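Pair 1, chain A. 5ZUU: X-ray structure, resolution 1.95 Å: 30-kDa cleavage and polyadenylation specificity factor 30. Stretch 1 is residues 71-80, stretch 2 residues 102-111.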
# COMPACT_ATOMS: atom_id res chain seq x y z
N PHE A 71 -10.03 -1.09 -3.70
CA PHE A 71 -8.72 -1.14 -3.08
C PHE A 71 -8.16 -2.52 -3.33
O PHE A 71 -8.92 -3.46 -3.26
CB PHE A 71 -8.78 -0.87 -1.58
CG PHE A 71 -9.27 0.53 -1.24
CD1 PHE A 71 -8.39 1.63 -1.27
CD2 PHE A 71 -10.62 0.76 -0.91
CE1 PHE A 71 -8.86 2.91 -0.98
CE2 PHE A 71 -11.10 2.06 -0.60
CZ PHE A 71 -10.22 3.12 -0.64
N GLN A 72 -6.84 -2.62 -3.55
CA GLN A 72 -6.16 -3.87 -3.85
C GLN A 72 -5.27 -4.40 -2.73
O GLN A 72 -4.66 -5.50 -2.84
CB GLN A 72 -5.31 -3.71 -5.10
CG GLN A 72 -6.03 -3.73 -6.41
CD GLN A 72 -6.74 -2.42 -6.76
OE1 GLN A 72 -6.27 -1.35 -6.45
NE2 GLN A 72 -7.88 -2.53 -7.39
N GLY A 73 -5.11 -3.68 -1.64
CA GLY A 73 -4.27 -4.20 -0.53
C GLY A 73 -3.58 -3.12 0.24
O GLY A 73 -3.87 -1.92 0.03
N CYS A 74 -2.69 -3.56 1.12
CA CYS A 74 -1.93 -2.69 1.96
C CYS A 74 -0.51 -3.25 2.15
O CYS A 74 -0.29 -4.45 2.09
CB CYS A 74 -2.65 -2.40 3.29
SG CYS A 74 -2.81 -3.74 4.46
N ALA A 75 0.42 -2.30 2.24
CA ALA A 75 1.87 -2.53 2.41
C ALA A 75 2.39 -1.66 3.51
O ALA A 75 1.80 -0.64 3.81
CB ALA A 75 2.61 -2.25 1.10
N LYS A 76 3.44 -2.11 4.16
CA LYS A 76 4.18 -1.29 5.06
C LYS A 76 5.32 -0.61 4.27
O LYS A 76 6.02 -1.28 3.51
CB LYS A 76 4.82 -2.17 6.14
CG LYS A 76 5.65 -1.39 7.12
CD LYS A 76 6.23 -2.35 8.12
CE LYS A 76 7.53 -1.86 8.66
NZ LYS A 76 7.30 -0.98 9.80
N MET A 77 5.48 0.69 4.46
CA MET A 77 6.65 1.41 3.94
C MET A 77 7.87 0.93 4.73
O MET A 77 7.91 1.10 5.91
CB MET A 77 6.43 2.89 4.14
CG MET A 77 7.48 3.80 3.55
SD MET A 77 7.04 5.51 3.84
CE MET A 77 8.51 6.30 3.13
N THR A 78 8.84 0.28 4.11
CA THR A 78 9.97 -0.24 4.90
C THR A 78 11.29 0.43 4.69
O THR A 78 12.23 0.04 5.33
CB THR A 78 10.17 -1.72 4.64
OG1 THR A 78 10.25 -1.92 3.25
CG2 THR A 78 8.95 -2.49 5.09
N SER A 79 11.39 1.43 3.81
CA SER A 79 12.56 2.30 3.87
C SER A 79 12.13 3.76 3.72
O SER A 79 11.07 4.05 3.18
CB SER A 79 13.62 1.94 2.83
OG SER A 79 13.16 2.27 1.54
N ARG A 80 12.99 4.63 4.21
CA ARG A 80 12.86 6.07 4.07
C ARG A 80 13.18 6.42 2.60
O ARG A 80 13.99 5.79 2.01
CB ARG A 80 13.79 6.77 5.05
CG ARG A 80 13.52 8.28 5.10
CD ARG A 80 14.28 8.86 6.24
NE ARG A 80 13.78 10.18 6.65
CZ ARG A 80 14.10 11.37 6.09
NH1 ARG A 80 13.60 12.48 6.64
NH2 ARG A 80 14.87 11.48 5.00
N ASN A 102 12.70 5.22 -5.83
CA ASN A 102 12.11 3.96 -5.41
C ASN A 102 12.35 3.85 -3.94
O ASN A 102 13.42 4.23 -3.47
CB ASN A 102 12.80 2.75 -6.09
CG ASN A 102 12.46 2.62 -7.56
OD1 ASN A 102 11.53 3.23 -8.08
ND2 ASN A 102 13.20 1.74 -8.24
N PHE A 103 11.38 3.33 -3.20
CA PHE A 103 11.60 2.89 -1.81
C PHE A 103 11.00 1.47 -1.54
O PHE A 103 10.22 0.98 -2.31
CB PHE A 103 11.06 3.96 -0.83
CG PHE A 103 9.57 4.18 -0.95
CD1 PHE A 103 9.06 5.05 -1.91
CD2 PHE A 103 8.66 3.46 -0.14
CE1 PHE A 103 7.67 5.23 -2.07
CE2 PHE A 103 7.27 3.61 -0.32
CZ PHE A 103 6.77 4.52 -1.27
N SER A 104 11.42 0.82 -0.48
CA SER A 104 10.92 -0.51 -0.14
C SER A 104 9.55 -0.49 0.46
O SER A 104 9.21 0.39 1.29
CB SER A 104 11.77 -1.17 0.96
OG SER A 104 13.05 -1.24 0.53
N VAL A 105 8.79 -1.51 0.12
CA VAL A 105 7.54 -1.80 0.77
C VAL A 105 7.48 -3.30 0.98
O VAL A 105 8.12 -4.04 0.27
CB VAL A 105 6.30 -1.25 0.01
CG1 VAL A 105 6.43 0.21 -0.18
CG2 VAL A 105 6.13 -1.90 -1.36
N LYS A 106 6.72 -3.72 1.99
CA LYS A 106 6.38 -5.12 2.23
C LYS A 106 4.88 -5.24 2.15
O LYS A 106 4.16 -4.66 2.96
CB LYS A 106 6.84 -5.47 3.59
CG LYS A 106 6.38 -6.79 4.18
CD LYS A 106 7.12 -6.92 5.51
CE LYS A 106 6.40 -7.70 6.57
NZ LYS A 106 6.89 -9.08 6.49
N TRP A 107 4.42 -6.00 1.16
CA TRP A 107 3.01 -6.25 0.97
C TRP A 107 2.45 -7.10 2.08
O TRP A 107 3.00 -8.14 2.41
CB TRP A 107 2.80 -6.88 -0.40
CG TRP A 107 2.92 -5.85 -1.43
CD1 TRP A 107 4.04 -5.56 -2.20
CD2 TRP A 107 1.98 -4.82 -1.71
NE1 TRP A 107 3.80 -4.47 -2.99
CE2 TRP A 107 2.54 -4.01 -2.74
CE3 TRP A 107 0.69 -4.56 -1.27
CZ2 TRP A 107 1.87 -2.93 -3.30
CZ3 TRP A 107 0.00 -3.50 -1.84
CH2 TRP A 107 0.62 -2.66 -2.82
N LEU A 108 1.44 -6.58 2.77
CA LEU A 108 0.89 -7.27 3.93
C LEU A 108 -0.32 -8.11 3.50
O LEU A 108 -0.38 -9.27 3.87
CB LEU A 108 0.58 -6.31 5.04
CG LEU A 108 1.77 -5.46 5.43
CD1 LEU A 108 1.26 -4.30 6.30
CD2 LEU A 108 2.88 -6.24 6.13
N LYS A 109 -1.21 -7.54 2.71
CA LYS A 109 -2.41 -8.13 2.33
C LYS A 109 -2.77 -7.67 0.95
O LYS A 109 -2.79 -6.47 0.65
CB LYS A 109 -3.53 -7.67 3.27
CG LYS A 109 -4.95 -8.18 2.94
CD LYS A 109 -5.08 -9.69 3.20
CE LYS A 109 -6.38 -10.23 2.61
NZ LYS A 109 -6.76 -11.66 2.95
N LEU A 110 -3.06 -8.61 0.10
CA LEU A 110 -3.52 -8.36 -1.25
C LEU A 110 -4.88 -8.98 -1.51
O LEU A 110 -5.09 -10.16 -1.19
CB LEU A 110 -2.47 -8.98 -2.19
CG LEU A 110 -1.27 -8.05 -2.24
CD1 LEU A 110 0.05 -8.79 -2.53
CD2 LEU A 110 -1.54 -6.87 -3.18
N CYS A 111 -5.80 -8.21 -2.07
CA CYS A 111 -7.20 -8.62 -2.16
C CYS A 111 -7.94 -7.66 -3.10
O CYS A 111 -7.27 -6.87 -3.70
CB CYS A 111 -7.80 -8.56 -0.76
SG CYS A 111 -7.93 -6.86 -0.07
O HOH W 1 10.73 -4.33 2.47

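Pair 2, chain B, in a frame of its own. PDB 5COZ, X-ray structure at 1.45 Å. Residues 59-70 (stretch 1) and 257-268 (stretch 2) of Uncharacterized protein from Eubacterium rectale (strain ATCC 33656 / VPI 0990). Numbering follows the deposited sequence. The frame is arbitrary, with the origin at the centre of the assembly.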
# COMPACT_ATOMS: atom_id res chain seq x y z
N VAL B 59 11.52 -18.70 2.12
CA VAL B 59 11.52 -17.29 2.51
C VAL B 59 12.18 -17.11 3.85
O VAL B 59 11.93 -17.89 4.80
CB VAL B 59 10.06 -16.76 2.55
CG1 VAL B 59 9.98 -15.30 3.00
CG2 VAL B 59 9.39 -16.92 1.19
N LYS B 60 13.02 -16.09 3.94
CA LYS B 60 13.70 -15.72 5.17
C LYS B 60 12.81 -14.94 6.11
O LYS B 60 11.99 -14.14 5.66
CB LYS B 60 14.88 -14.77 4.88
CG LYS B 60 15.98 -15.37 4.05
CD LYS B 60 16.93 -14.22 3.65
CE LYS B 60 18.19 -14.70 3.00
NZ LYS B 60 19.10 -15.33 4.00
N SER B 61 12.98 -15.17 7.40
CA SER B 61 12.52 -14.29 8.46
C SER B 61 13.75 -13.59 8.96
O SER B 61 14.87 -14.08 8.81
CB SER B 61 11.86 -15.06 9.59
OG SER B 61 10.64 -15.60 9.10
N GLY B 62 13.55 -12.45 9.59
CA GLY B 62 14.72 -11.75 10.10
C GLY B 62 14.39 -10.65 11.07
O GLY B 62 13.31 -10.61 11.67
N LYS B 63 15.39 -9.82 11.30
CA LYS B 63 15.29 -8.62 12.12
C LYS B 63 15.60 -7.46 11.23
O LYS B 63 16.53 -7.54 10.40
CB LYS B 63 16.28 -8.63 13.28
CG LYS B 63 16.18 -9.80 14.25
CD LYS B 63 15.10 -9.62 15.26
CE LYS B 63 15.25 -10.64 16.37
NZ LYS B 63 14.04 -10.60 17.22
N VAL B 64 14.86 -6.36 11.39
CA VAL B 64 15.12 -5.10 10.67
C VAL B 64 15.13 -3.98 11.66
O VAL B 64 14.56 -4.10 12.75
CB VAL B 64 14.05 -4.79 9.56
CG1 VAL B 64 13.99 -5.88 8.49
CG2 VAL B 64 12.67 -4.56 10.18
N LYS B 65 15.75 -2.87 11.29
CA LYS B 65 15.75 -1.66 12.09
C LYS B 65 14.99 -0.61 11.34
O LYS B 65 15.13 -0.48 10.13
CB LYS B 65 17.20 -1.17 12.33
CG LYS B 65 17.91 -1.87 13.46
CD LYS B 65 19.20 -1.14 13.81
CE LYS B 65 19.87 -1.71 15.05
NZ LYS B 65 20.62 -2.96 14.76
N ALA B 66 14.23 0.20 12.06
CA ALA B 66 13.56 1.32 11.44
C ALA B 66 14.58 2.30 10.86
O ALA B 66 15.63 2.53 11.49
CB ALA B 66 12.72 2.05 12.49
N ILE B 67 14.31 2.84 9.67
CA ILE B 67 15.11 3.91 9.09
C ILE B 67 14.51 5.19 9.63
O ILE B 67 13.31 5.45 9.45
CB ILE B 67 15.15 3.85 7.53
CG1 ILE B 67 15.92 2.57 7.09
CG2 ILE B 67 15.85 5.11 6.95
CD1 ILE B 67 15.84 2.22 5.66
N ASN B 68 15.30 5.97 10.37
CA ASN B 68 14.81 7.23 10.91
C ASN B 68 15.24 8.33 9.95
O ASN B 68 16.44 8.60 9.79
CB ASN B 68 15.37 7.45 12.31
CG ASN B 68 14.76 8.65 12.98
OD1 ASN B 68 14.66 9.73 12.37
ND2 ASN B 68 14.34 8.50 14.22
N PHE B 69 14.26 8.92 9.25
CA PHE B 69 14.62 9.88 8.21
C PHE B 69 15.17 11.19 8.72
O PHE B 69 15.86 11.86 7.96
CB PHE B 69 13.37 10.23 7.37
CG PHE B 69 12.73 9.09 6.62
CD1 PHE B 69 13.51 8.13 5.98
CD2 PHE B 69 11.35 9.01 6.49
CE1 PHE B 69 12.91 7.10 5.24
CE2 PHE B 69 10.75 7.97 5.77
CZ PHE B 69 11.54 7.03 5.15
N SER B 70 14.85 11.57 9.96
CA SER B 70 15.21 12.91 10.42
C SER B 70 16.27 12.97 11.54
O SER B 70 16.72 14.08 11.84
CB SER B 70 13.96 13.63 10.89
OG SER B 70 13.36 12.90 11.95
N ASP B 257 4.77 10.61 -1.18
CA ASP B 257 4.63 10.25 0.22
C ASP B 257 5.38 8.96 0.49
O ASP B 257 5.08 7.91 -0.11
CB ASP B 257 3.14 10.11 0.58
CG ASP B 257 2.80 10.24 2.06
OD1 ASP B 257 3.71 10.58 2.85
OD2 ASP B 257 1.61 10.11 2.41
N ILE B 258 6.39 9.05 1.36
CA ILE B 258 7.24 7.92 1.68
C ILE B 258 6.78 7.33 2.99
O ILE B 258 6.71 8.05 3.98
CB ILE B 258 8.72 8.33 1.77
CG1 ILE B 258 9.19 9.09 0.48
CG2 ILE B 258 9.64 7.10 2.05
CD1 ILE B 258 10.67 9.55 0.58
N PRO B 259 6.45 6.03 2.99
CA PRO B 259 6.02 5.37 4.23
C PRO B 259 7.22 4.99 5.09
O PRO B 259 8.37 5.12 4.64
CB PRO B 259 5.33 4.11 3.68
CG PRO B 259 6.17 3.72 2.49
CD PRO B 259 6.56 5.07 1.87
N PRO B 260 7.00 4.41 6.28
CA PRO B 260 8.14 3.92 7.07
C PRO B 260 8.95 2.90 6.31
O PRO B 260 8.40 2.01 5.62
CB PRO B 260 7.48 3.27 8.29
CG PRO B 260 6.14 3.98 8.40
CD PRO B 260 5.72 4.15 6.97
N LEU B 261 10.30 3.02 6.43
CA LEU B 261 11.23 2.12 5.75
C LEU B 261 12.08 1.44 6.78
O LEU B 261 12.16 1.89 7.93
CB LEU B 261 12.10 2.82 4.70
CG LEU B 261 11.35 3.51 3.54
CD1 LEU B 261 12.36 4.22 2.62
CD2 LEU B 261 10.50 2.49 2.74
N TYR B 262 12.67 0.31 6.37
CA TYR B 262 13.38 -0.58 7.28
C TYR B 262 14.66 -1.07 6.66
O TYR B 262 14.75 -1.20 5.44
CB TYR B 262 12.49 -1.78 7.64
CG TYR B 262 11.17 -1.35 8.24
CD1 TYR B 262 11.06 -1.06 9.60
CD2 TYR B 262 10.05 -1.13 7.44
CE1 TYR B 262 9.88 -0.57 10.15
CE2 TYR B 262 8.87 -0.59 7.97
CZ TYR B 262 8.78 -0.35 9.33
OH TYR B 262 7.62 0.13 9.91
N ASP B 263 15.67 -1.31 7.51
CA ASP B 263 16.98 -1.80 7.07
C ASP B 263 17.17 -3.22 7.62
O ASP B 263 17.11 -3.44 8.82
CB ASP B 263 18.11 -0.87 7.57
CG ASP B 263 19.47 -1.17 6.95
OD1 ASP B 263 19.52 -1.46 5.78
OD2 ASP B 263 20.48 -1.14 7.69
N TRP B 264 17.40 -4.18 6.72
CA TRP B 264 17.61 -5.58 7.12
C TRP B 264 18.88 -5.72 7.97
O TRP B 264 19.98 -5.35 7.53
CB TRP B 264 17.73 -6.45 5.87
CG TRP B 264 17.79 -7.92 6.16
CD1 TRP B 264 18.91 -8.67 6.41
CD2 TRP B 264 16.69 -8.83 6.13
NE1 TRP B 264 18.57 -10.00 6.57
CE2 TRP B 264 17.21 -10.13 6.39
CE3 TRP B 264 15.31 -8.70 5.89
CZ2 TRP B 264 16.40 -11.27 6.42
CZ3 TRP B 264 14.51 -9.84 5.91
CH2 TRP B 264 15.05 -11.10 6.16
N VAL B 265 18.76 -6.35 9.15
CA VAL B 265 19.93 -6.52 10.00
C VAL B 265 20.45 -7.96 9.91
O VAL B 265 21.67 -8.18 9.77
CB VAL B 265 19.56 -6.15 11.47
CG1 VAL B 265 20.69 -6.51 12.47
CG2 VAL B 265 19.24 -4.65 11.55
N GLU B 266 19.54 -8.95 10.01
CA GLU B 266 19.97 -10.35 9.99
C GLU B 266 18.81 -11.29 9.70
O GLU B 266 17.65 -10.97 9.96
CB GLU B 266 20.62 -10.76 11.34
CG GLU B 266 19.71 -10.65 12.54
CD GLU B 266 20.44 -10.80 13.86
OE1 GLU B 266 21.09 -11.85 14.07
OE2 GLU B 266 20.35 -9.87 14.69
N THR B 267 19.18 -12.49 9.22
CA THR B 267 18.25 -13.59 9.01
C THR B 267 18.14 -14.34 10.31
O THR B 267 19.17 -14.67 10.92
CB THR B 267 18.77 -14.50 7.89
OG1 THR B 267 18.90 -13.73 6.70
CG2 THR B 267 17.84 -15.70 7.63
N THR B 268 16.91 -14.68 10.72
CA THR B 268 16.72 -15.45 11.97
C THR B 268 16.43 -16.90 11.65
O THR B 268 16.91 -17.80 12.34
CB THR B 268 15.60 -14.83 12.82
OG1 THR B 268 14.44 -14.71 12.00
CG2 THR B 268 15.98 -13.47 13.38
O HOH W 2 12.27 -12.80 13.00
O HOH W 3 11.17 5.38 7.83

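Pair 1 and pair 2 each join two antiparallel strands whose register slips by one residue at a bulge, and 14 central residues superpose with a backbone RMSD of 0.7 Å. The strand directions differ by 141° in pair 1 and 145° in pair 2. In both, one carbonyl accepts two amides at the bulge. Cys74(A) O receives Leu108(A) N at 2.8 Å and Lys109(A) N at 3.3 Å; at the matching position, Lys63(B) O receives Val265(B) N at 2.8 Å and, more weakly, Glu266(B) N at 3.3 Å. The extra residue is thus absorbed in the second stretch without leaving either amide unpaired. Beyond the bulge the ladder resumes, with Lys76(A) and Lys106(A) bonded through both backbone amides, as are Lys65(B) and Asp263(B).

Glycine precedes the bulge in both pairs, as Gly73(A) and Gly62(B). The partner strand comes very close here: Gly73(A) CA lies 3.0 Å from Lys109(A) O, and Gly62(B) CA lies 3.0 Å from Glu266(B) O. A CB would collide with that carbonyl in either pair. In pair 2 it would also strike Trp264(B) CZ2, whereas in pair 1 the backbone angles of Gly73(A) by themselves call for glycine.

The matched tryptophans, Trp107(A) and Trp264(B), use this space differently. With chi1 in m, Trp107(A) lays a ring face against Ala75(A), whose CB sits 3.9 Å from the centroid of the six-membered ring. Trp264(B) adopts t, and its ring reaches back along the first strand, bringing CH2 to 4.0 Å from Gly62(B) N and 3.9 Å from Lys60(B) CB; Lys63(B) O lies over one face. Val64(B), which matches Ala75(A), packs its CG1 4.1 Å from Trp264(B) CE3 and its CG2 3.8 Å from Tyr262(B) CB. The smaller Ala75(A) likewise meets the residue matching Tyr262(B), with its CB 4.0 Å from Val105(A) CB.

Further along, polar and apolar solutions diverge. Thr78(A) N and Ile67(B) N each donate to the carbonyl of the matching residue, Ser104(A) O at 2.8 Å and Leu261(B) O at 2.9 Å. Around this shared bond, pair 1 adds a hydrogen bond from Ser104(A) N to Ser79(A) OG at 3.0 Å, while pair 2 packs Ile67(B) CD1 against Leu261(B) CB at 3.9 Å. A water also bridges Ile67(B) O and Leu261(B) N. Phenylalanines enter from different stretches: Phe103(A) CE2 approaches Met77(A) CG at 3.9 Å, whereas Phe69(B) CZ reaches Ile258(B) CG2 at 3.6 Å.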